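Local coordinates for protein carbamate kinase (Mycoplasma penetrans, PDB 4AXS) that probably acts as a carbamate kinase of the amino acid kinase family, transferring phosphate between ATP and carbamate in the arginine deiminase pathway, at residues Arg26-Asp38 and His62-Val74. Sequence-based numbering, arbitrary orientation.
With SO4 (sulfate ion), chain B; SO4 (sulfate ion), chain C.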
ATOM      1  N   ARG A  26     -17.975  -8.316 -15.470  1.00 59.35           N
ATOM      2  CA  ARG A  26     -16.926  -8.318 -14.459  1.00 59.05           C
ATOM      3  C   ARG A  26     -15.681  -9.030 -14.978  1.00 60.34           C
ATOM      4  O   ARG A  26     -15.777 -10.100 -15.590  1.00 61.12           O
ATOM      5  CB  ARG A  26     -17.421  -8.971 -13.163  1.00 61.35           C
ATOM      6  CG  ARG A  26     -16.496  -8.746 -11.970  1.00 61.65           C
ATOM      7  CD  ARG A  26     -17.155  -9.102 -10.646  1.00 56.84           C
ATOM      8  NE  ARG A  26     -18.107  -8.075 -10.233  1.00 58.92           N
ATOM      9  CZ  ARG A  26     -18.683  -8.023  -9.035  1.00 58.76           C
ATOM     10  NH1 ARG A  26     -18.404  -8.946  -8.123  1.00 55.87           N
ATOM     11  NH2 ARG A  26     -19.541  -7.052  -8.747  1.00 49.51           N
ATOM     12  N   ILE A  27     -14.515  -8.436 -14.734  1.00 55.89           N
ATOM     13  CA  ILE A  27     -13.259  -8.941 -15.294  1.00 57.42           C
ATOM     14  C   ILE A  27     -12.048  -8.702 -14.391  1.00 55.28           C
ATOM     15  O   ILE A  27     -11.725  -7.560 -14.068  1.00 53.63           O
ATOM     16  CB  ILE A  27     -12.951  -8.274 -16.640  1.00 55.20           C
ATOM     17  CG1 ILE A  27     -14.111  -8.483 -17.620  1.00 57.20           C
ATOM     18  CG2 ILE A  27     -11.643  -8.810 -17.197  1.00 52.22           C
ATOM     19  CD1 ILE A  27     -14.098  -7.533 -18.805  1.00 52.92           C
ATOM     20  N   VAL A  28     -11.375  -9.780 -13.997  1.00 51.50           N
ATOM     21  CA  VAL A  28     -10.159  -9.677 -13.207  1.00 42.65           C
ATOM     22  C   VAL A  28      -8.951  -9.800 -14.105  1.00 47.40           C
ATOM     23  O   VAL A  28      -8.790 -10.795 -14.826  1.00 53.31           O
ATOM     24  CB  VAL A  28     -10.075 -10.774 -12.145  1.00 45.57           C
ATOM     25  CG1 VAL A  28      -8.708 -10.748 -11.489  1.00 44.16           C
ATOM     26  CG2 VAL A  28     -11.173 -10.588 -11.102  1.00 47.64           C
ATOM     27  N   ILE A  29      -8.091  -8.795 -14.064  1.00 41.09           N
ATOM     28  CA  ILE A  29      -6.925  -8.766 -14.932  1.00 44.46           C
ATOM     29  C   ILE A  29      -5.645  -8.827 -14.112  1.00 41.23           C
ATOM     30  O   ILE A  29      -5.509  -8.114 -13.130  1.00 42.16           O
ATOM     31  CB  ILE A  29      -6.921  -7.503 -15.830  1.00 46.81           C
ATOM     32  CG1 ILE A  29      -8.268  -7.352 -16.534  1.00 48.91           C
ATOM     33  CG2 ILE A  29      -5.807  -7.580 -16.868  1.00 51.25           C
ATOM     34  CD1 ILE A  29      -8.287  -6.279 -17.608  1.00 45.55           C
ATOM     35  N   ALA A  30      -4.711  -9.677 -14.525  1.00 42.62           N
ATOM     36  CA  ALA A  30      -3.455  -9.852 -13.807  1.00 40.25           C
ATOM     37  C   ALA A  30      -2.254  -9.460 -14.666  1.00 41.79           C
ATOM     38  O   ALA A  30      -2.009 -10.055 -15.707  1.00 47.11           O
ATOM     39  CB  ALA A  30      -3.322 -11.296 -13.331  1.00 39.88           C
ATOM     40  N   LEU A  31      -1.495  -8.467 -14.214  1.00 45.08           N
ATOM     41  CA  LEU A  31      -0.379  -7.919 -14.993  1.00 46.03           C
ATOM     42  C   LEU A  31       0.988  -8.368 -14.472  1.00 43.53           C
ATOM     43  O   LEU A  31       1.364  -8.051 -13.342  1.00 48.60           O
ATOM     44  CB  LEU A  31      -0.459  -6.392 -14.987  1.00 44.14           C
ATOM     45  CG  LEU A  31       0.671  -5.543 -15.570  1.00 44.28           C
ATOM     46  CD1 LEU A  31       0.756  -5.672 -17.066  1.00 46.53           C
ATOM     47  CD2 LEU A  31       0.416  -4.087 -15.187  1.00 48.38           C
ATOM     48  N   GLY A  32       1.729  -9.102 -15.290  1.00 39.00           N
ATOM     49  CA  GLY A  32       3.008  -9.632 -14.868  1.00 41.14           C
ATOM     50  C   GLY A  32       3.980  -8.565 -14.406  1.00 38.26           C
ATOM     51  O   GLY A  32       3.935  -7.437 -14.869  1.00 38.54           O
ATOM     52  N   GLY A  33       4.859  -8.938 -13.485  1.00 38.05           N
ATOM     53  CA  GLY A  33       5.933  -8.078 -13.033  1.00 40.83           C
ATOM     54  C   GLY A  33       6.932  -7.673 -14.111  1.00 45.49           C
ATOM     55  O   GLY A  33       7.504  -6.579 -14.040  1.00 43.44           O
ATOM     56  N   ASN A  34       7.152  -8.532 -15.109  1.00 40.91           N
ATOM     57  CA  ASN A  34       8.092  -8.182 -16.170  1.00 42.37           C
ATOM     58  C   ASN A  34       7.524  -7.069 -17.049  1.00 43.34           C
ATOM     59  O   ASN A  34       8.267  -6.332 -17.696  1.00 46.45           O
ATOM     60  CB  ASN A  34       8.464  -9.395 -17.030  1.00 49.75           C
ATOM     61  CG  ASN A  34       8.940 -10.585 -16.210  1.00 50.27           C
ATOM     62  OD1 ASN A  34       9.608 -10.435 -15.182  1.00 47.04           O
ATOM     63  ND2 ASN A  34       8.595 -11.786 -16.673  1.00 51.32           N
ATOM     64  N   ALA A  35       6.202  -6.947 -17.066  1.00 39.80           N
ATOM     65  CA  ALA A  35       5.543  -5.871 -17.796  1.00 39.10           C
ATOM     66  C   ALA A  35       5.661  -4.504 -17.096  1.00 45.98           C
ATOM     67  O   ALA A  35       5.285  -3.476 -17.668  1.00 42.98           O
ATOM     68  CB  ALA A  35       4.091  -6.213 -18.031  1.00 35.56           C
ATOM     69  N   LEU A  36       6.178  -4.483 -15.866  1.00 42.77           N
ATOM     70  CA  LEU A  36       6.335  -3.211 -15.159  1.00 41.86           C
ATOM     71  C   LEU A  36       7.775  -2.678 -15.226  1.00 47.77           C
ATOM     72  O   LEU A  36       8.050  -1.539 -14.809  1.00 45.55           O
ATOM     73  CB  LEU A  36       5.814  -3.296 -13.714  1.00 40.77           C
ATOM     74  CG  LEU A  36       4.300  -3.550 -13.555  1.00 40.20           C
ATOM     75  CD1 LEU A  36       3.944  -4.043 -12.165  1.00 37.86           C
ATOM     76  CD2 LEU A  36       3.448  -2.337 -13.924  1.00 34.65           C
ATOM     77  N   GLY A  37       8.690  -3.489 -15.756  1.00 38.61           N
ATOM     78  CA  GLY A  37      10.021  -3.001 -16.063  1.00 39.22           C
ATOM     79  C   GLY A  37      11.116  -3.180 -15.026  1.00 47.38           C
ATOM     80  O   GLY A  37      11.080  -4.091 -14.201  1.00 48.62           O
ATOM     81  N   ASP A  38      12.106  -2.294 -15.085  1.00 49.74           N
ATOM     82  CA  ASP A  38      13.361  -2.449 -14.350  1.00 51.14           C
ATOM     83  C   ASP A  38      13.609  -1.312 -13.352  1.00 51.48           C
ATOM     84  O   ASP A  38      14.313  -1.480 -12.352  1.00 46.22           O
ATOM     85  CB  ASP A  38      14.522  -2.468 -15.345  1.00 52.90           C
ATOM     86  CG  ASP A  38      15.109  -3.845 -15.539  1.00 66.00           C
ATOM     87  OD1 ASP A  38      14.365  -4.770 -15.953  1.00 68.87           O
ATOM     88  OD2 ASP A  38      16.328  -3.994 -15.291  1.00 68.24           O
ATOM     89  N   HIS A  62     -18.031  -2.914 -18.124  1.00 66.43           N
ATOM     90  CA  HIS A  62     -17.403  -3.943 -17.295  1.00 64.54           C
ATOM     91  C   HIS A  62     -16.870  -3.425 -15.953  1.00 61.35           C
ATOM     92  O   HIS A  62     -16.477  -2.262 -15.825  1.00 54.36           O
ATOM     93  CB  HIS A  62     -16.273  -4.632 -18.055  1.00 59.97           C
ATOM     94  CG  HIS A  62     -16.705  -5.247 -19.349  1.00 69.67           C
ATOM     95  ND1 HIS A  62     -17.493  -6.379 -19.409  1.00 74.64           N
ATOM     96  CD2 HIS A  62     -16.455  -4.893 -20.632  1.00 64.29           C
ATOM     97  CE1 HIS A  62     -17.712  -6.691 -20.674  1.00 65.93           C
ATOM     98  NE2 HIS A  62     -17.097  -5.804 -21.435  1.00 61.54           N
ATOM     99  N   GLU A  63     -16.882  -4.311 -14.961  1.00 57.82           N
ATOM    100  CA  GLU A  63     -16.188  -4.093 -13.701  1.00 60.83           C
ATOM    101  C   GLU A  63     -14.805  -4.726 -13.822  1.00 56.19           C
ATOM    102  O   GLU A  63     -14.698  -5.932 -14.008  1.00 59.40           O
ATOM    103  CB  GLU A  63     -16.938  -4.766 -12.545  1.00 62.39           C
ATOM    104  CG  GLU A  63     -18.426  -4.430 -12.430  1.00 61.14           C
ATOM    105  CD  GLU A  63     -19.217  -5.568 -11.797  1.00 64.38           C
ATOM    106  OE1 GLU A  63     -19.505  -6.559 -12.513  1.00 68.60           O
ATOM    107  OE2 GLU A  63     -19.537  -5.485 -10.589  1.00 50.44           O
ATOM    108  N   VAL A  64     -13.751  -3.918 -13.728  1.00 57.39           N
ATOM    109  CA  VAL A  64     -12.385  -4.432 -13.796  1.00 51.23           C
ATOM    110  C   VAL A  64     -11.720  -4.411 -12.427  1.00 53.67           C
ATOM    111  O   VAL A  64     -11.433  -3.344 -11.877  1.00 55.85           O
ATOM    112  CB  VAL A  64     -11.494  -3.640 -14.793  1.00 54.00           C
ATOM    113  CG1 VAL A  64     -10.101  -4.263 -14.884  1.00 48.59           C
ATOM    114  CG2 VAL A  64     -12.139  -3.565 -16.172  1.00 50.15           C
ATOM    115  N   ILE A  65     -11.490  -5.598 -11.881  1.00 52.40           N
ATOM    116  CA  ILE A  65     -10.680  -5.766 -10.685  1.00 44.18           C
ATOM    117  C   ILE A  65      -9.229  -5.921 -11.130  1.00 45.34           C
ATOM    118  O   ILE A  65      -8.918  -6.761 -11.968  1.00 37.90           O
ATOM    119  CB  ILE A  65     -11.099  -7.018  -9.927  1.00 47.27           C
ATOM    120  CG1 ILE A  65     -12.548  -6.889  -9.443  1.00 53.57           C
ATOM    121  CG2 ILE A  65     -10.158  -7.264  -8.749  1.00 49.71           C
ATOM    122  CD1 ILE A  65     -13.601  -6.910 -10.529  1.00 51.92           C
ATOM    123  N   VAL A  66      -8.335  -5.101 -10.586  1.00 47.54           N
ATOM    124  CA  VAL A  66      -6.961  -5.089 -11.087  1.00 45.60           C
ATOM    125  C   VAL A  66      -5.934  -5.700 -10.134  1.00 42.38           C
ATOM    126  O   VAL A  66      -6.049  -5.563  -8.912  1.00 43.28           O
ATOM    127  CB  VAL A  66      -6.533  -3.676 -11.496  1.00 40.17           C
ATOM    128  CG1 VAL A  66      -5.154  -3.712 -12.111  1.00 38.16           C
ATOM    129  CG2 VAL A  66      -7.536  -3.102 -12.480  1.00 36.91           C
ATOM    130  N   GLY A  67      -4.939  -6.378 -10.709  1.00 40.73           N
ATOM    131  CA  GLY A  67      -3.895  -7.051  -9.955  1.00 38.43           C
ATOM    132  C   GLY A  67      -2.582  -7.041 -10.714  1.00 39.18           C
ATOM    133  O   GLY A  67      -2.550  -6.662 -11.879  1.00 40.20           O
ATOM    134  N   HIS A  68      -1.494  -7.447 -10.062  1.00 38.85           N
ATOM    135  CA  HIS A  68      -0.165  -7.368 -10.666  1.00 37.71           C
ATOM    136  C   HIS A  68       0.853  -8.212  -9.920  1.00 36.29           C
ATOM    137  O   HIS A  68       0.709  -8.458  -8.722  1.00 35.22           O
ATOM    138  CB  HIS A  68       0.328  -5.920 -10.698  1.00 38.77           C
ATOM    139  CG  HIS A  68       0.622  -5.355  -9.341  1.00 36.35           C
ATOM    140  ND1 HIS A  68       1.833  -5.529  -8.706  1.00 31.88           N
ATOM    141  CD2 HIS A  68      -0.141  -4.618  -8.501  1.00 33.41           C
ATOM    142  CE1 HIS A  68       1.798  -4.943  -7.525  1.00 30.58           C
ATOM    143  NE2 HIS A  68       0.613  -4.378  -7.379  1.00 36.11           N
ATOM    144  N   GLY A  69       1.889  -8.643 -10.632  1.00 33.79           N
ATOM    145  CA  GLY A  69       2.970  -9.390 -10.021  1.00 33.16           C
ATOM    146  C   GLY A  69       4.049  -8.434  -9.571  1.00 36.61           C
ATOM    147  O   GLY A  69       3.907  -7.215  -9.719  1.00 33.38           O
ATOM    148  N   ASN A  70       5.141  -8.979  -9.035  1.00 35.77           N
ATOM    149  CA  ASN A  70       6.193  -8.144  -8.471  1.00 32.69           C
ATOM    150  C   ASN A  70       7.572  -8.792  -8.414  1.00 36.59           C
ATOM    151  O   ASN A  70       8.428  -8.361  -7.648  1.00 34.60           O
ATOM    152  CB  ASN A  70       5.794  -7.692  -7.079  1.00 30.68           C
ATOM    153  CG  ASN A  70       5.996  -8.772  -6.037  1.00 34.42           C
ATOM    154  OD1 ASN A  70       5.992  -9.974  -6.352  1.00 26.20           O
ATOM    155  ND2 ASN A  70       6.181  -8.352  -4.778  1.00 25.81           N
ATOM    156  N   GLY A  71       7.784  -9.824  -9.230  1.00 39.32           N
ATOM    157  CA  GLY A  71       9.050 -10.531  -9.248  1.00 32.16           C
ATOM    158  C   GLY A  71      10.232  -9.583  -9.284  1.00 36.75           C
ATOM    159  O   GLY A  71      11.053  -9.561  -8.368  1.00 38.56           O
ATOM    160  N   PRO A  72      10.336  -8.788 -10.352  1.00 37.04           N
ATOM    161  CA  PRO A  72      11.483  -7.886 -10.462  1.00 37.18           C
ATOM    162  C   PRO A  72      11.484  -6.774  -9.389  1.00 42.30           C
ATOM    163  O   PRO A  72      12.533  -6.451  -8.829  1.00 44.78           O
ATOM    164  CB  PRO A  72      11.319  -7.276 -11.868  1.00 39.37           C
ATOM    165  CG  PRO A  72      10.386  -8.187 -12.602  1.00 41.39           C
ATOM    166  CD  PRO A  72       9.481  -8.756 -11.553  1.00 44.39           C
ATOM    167  N   GLN A  73      10.326  -6.192  -9.100  1.00 38.44           N
ATOM    168  CA  GLN A  73      10.299  -5.009  -8.243  1.00 35.98           C
ATOM    169  C   GLN A  73      10.676  -5.357  -6.823  1.00 39.85           C
ATOM    170  O   GLN A  73      11.388  -4.598  -6.175  1.00 40.19           O
ATOM    171  CB  GLN A  73       8.933  -4.318  -8.281  1.00 33.06           C
ATOM    172  CG  GLN A  73       8.520  -3.837  -9.670  1.00 33.62           C
ATOM    173  CD  GLN A  73       8.311  -4.984 -10.673  1.00 37.56           C
ATOM    174  OE1 GLN A  73       8.078  -6.141 -10.291  1.00 33.90           O
ATOM    175  NE2 GLN A  73       8.387  -4.655 -11.958  1.00 37.14           N
ATOM    176  N   VAL A  74      10.202  -6.503  -6.339  1.00 36.55           N
ATOM    177  CA  VAL A  74      10.481  -6.892  -4.966  1.00 35.13           C
ATOM    178  C   VAL A  74      11.940  -7.289  -4.848  1.00 39.70           C
ATOM    179  O   VAL A  74      12.606  -6.949  -3.872  1.00 48.19           O
ATOM    180  CB  VAL A  74       9.536  -8.009  -4.438  1.00 37.93           C
ATOM    181  CG1 VAL A  74       9.826  -9.362  -5.118  1.00 35.62           C
ATOM    182  CG2 VAL A  74       9.665  -8.133  -2.933  1.00 35.51           C
TER
HETATM  183  S   SO4 B1311       5.557 -12.205 -11.906  1.00 58.37           S
HETATM  184  O1  SO4 B1311       6.004 -12.486 -10.540  1.00 36.82           O
HETATM  185  O2  SO4 B1311       5.163 -10.799 -11.936  1.00 46.61           O
HETATM  186  O3  SO4 B1311       6.618 -12.418 -12.899  1.00 58.34           O
HETATM  187  O4  SO4 B1311       4.451 -13.097 -12.288  1.00 56.57           O
HETATM  188  S   SO4 C1312       5.041 -12.930 -18.004  1.00 68.64           S
HETATM  189  O1  SO4 C1312       4.224 -13.393 -19.121  1.00 63.77           O
HETATM  190  O2  SO4 C1312       6.030 -11.992 -18.540  1.00 60.86           O
HETATM  191  O3  SO4 C1312       4.175 -12.284 -17.018  1.00 59.21           O
HETATM  192  O4  SO4 C1312       5.713 -14.067 -17.363  1.00 61.57           O
HETATM  193  O   HOH W   1     -18.240  -9.038 -18.543  1.00 44.41           O
HETATM  194  O   HOH W   2       9.805  -1.741 -12.315  1.00 44.92           O
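Two donors grip the carbonyl oxygen Gly33 O: the backbone Leu36 N, and the side chain of Gln73, whose NE2 lies 3.0 Å from Gly33 O. The Gln73 bond is nearly straight at 165°, with the oxygen in the amide plane; a bend at chi2 (65°) turns the carboxamide back to the turn after strand 27-31, where NE2 also meets Leu36 CB. Pro72 CG packs against the same carbonyl and, at 3.5 Å, against Asn34 OD1. Upstream, strands 27-31 and 64-68 pair in parallel, their backbone bonds running from Ile27 N–Glu63 O to Gly69 N–Leu31 O (2.8 Å). Ile29 CD1 meets Val64 CG1 on the face covered by helix 48-59, part of the right-handed beta-alpha-beta crossover joining the two strands in this amino acid kinase fold. Where the strands begin, Arg26 NE bonds Glu63 OE1 (3.1 Å) from above the carboxylate plane, within a salt bridge, the two planes 61° apart, while Ile27 CD1 lies over one face of the His62 ring. His68 ND1 bonds to Gly69 O, and its NE2 to Tyr130. Both strands end in glycine-rich turns; a sulfate, probably from the crystallisation liquor, lies there, doubtfully close to Gly33 N and weakly bonded by Gly71 N, consistent with a phosphate-binding site.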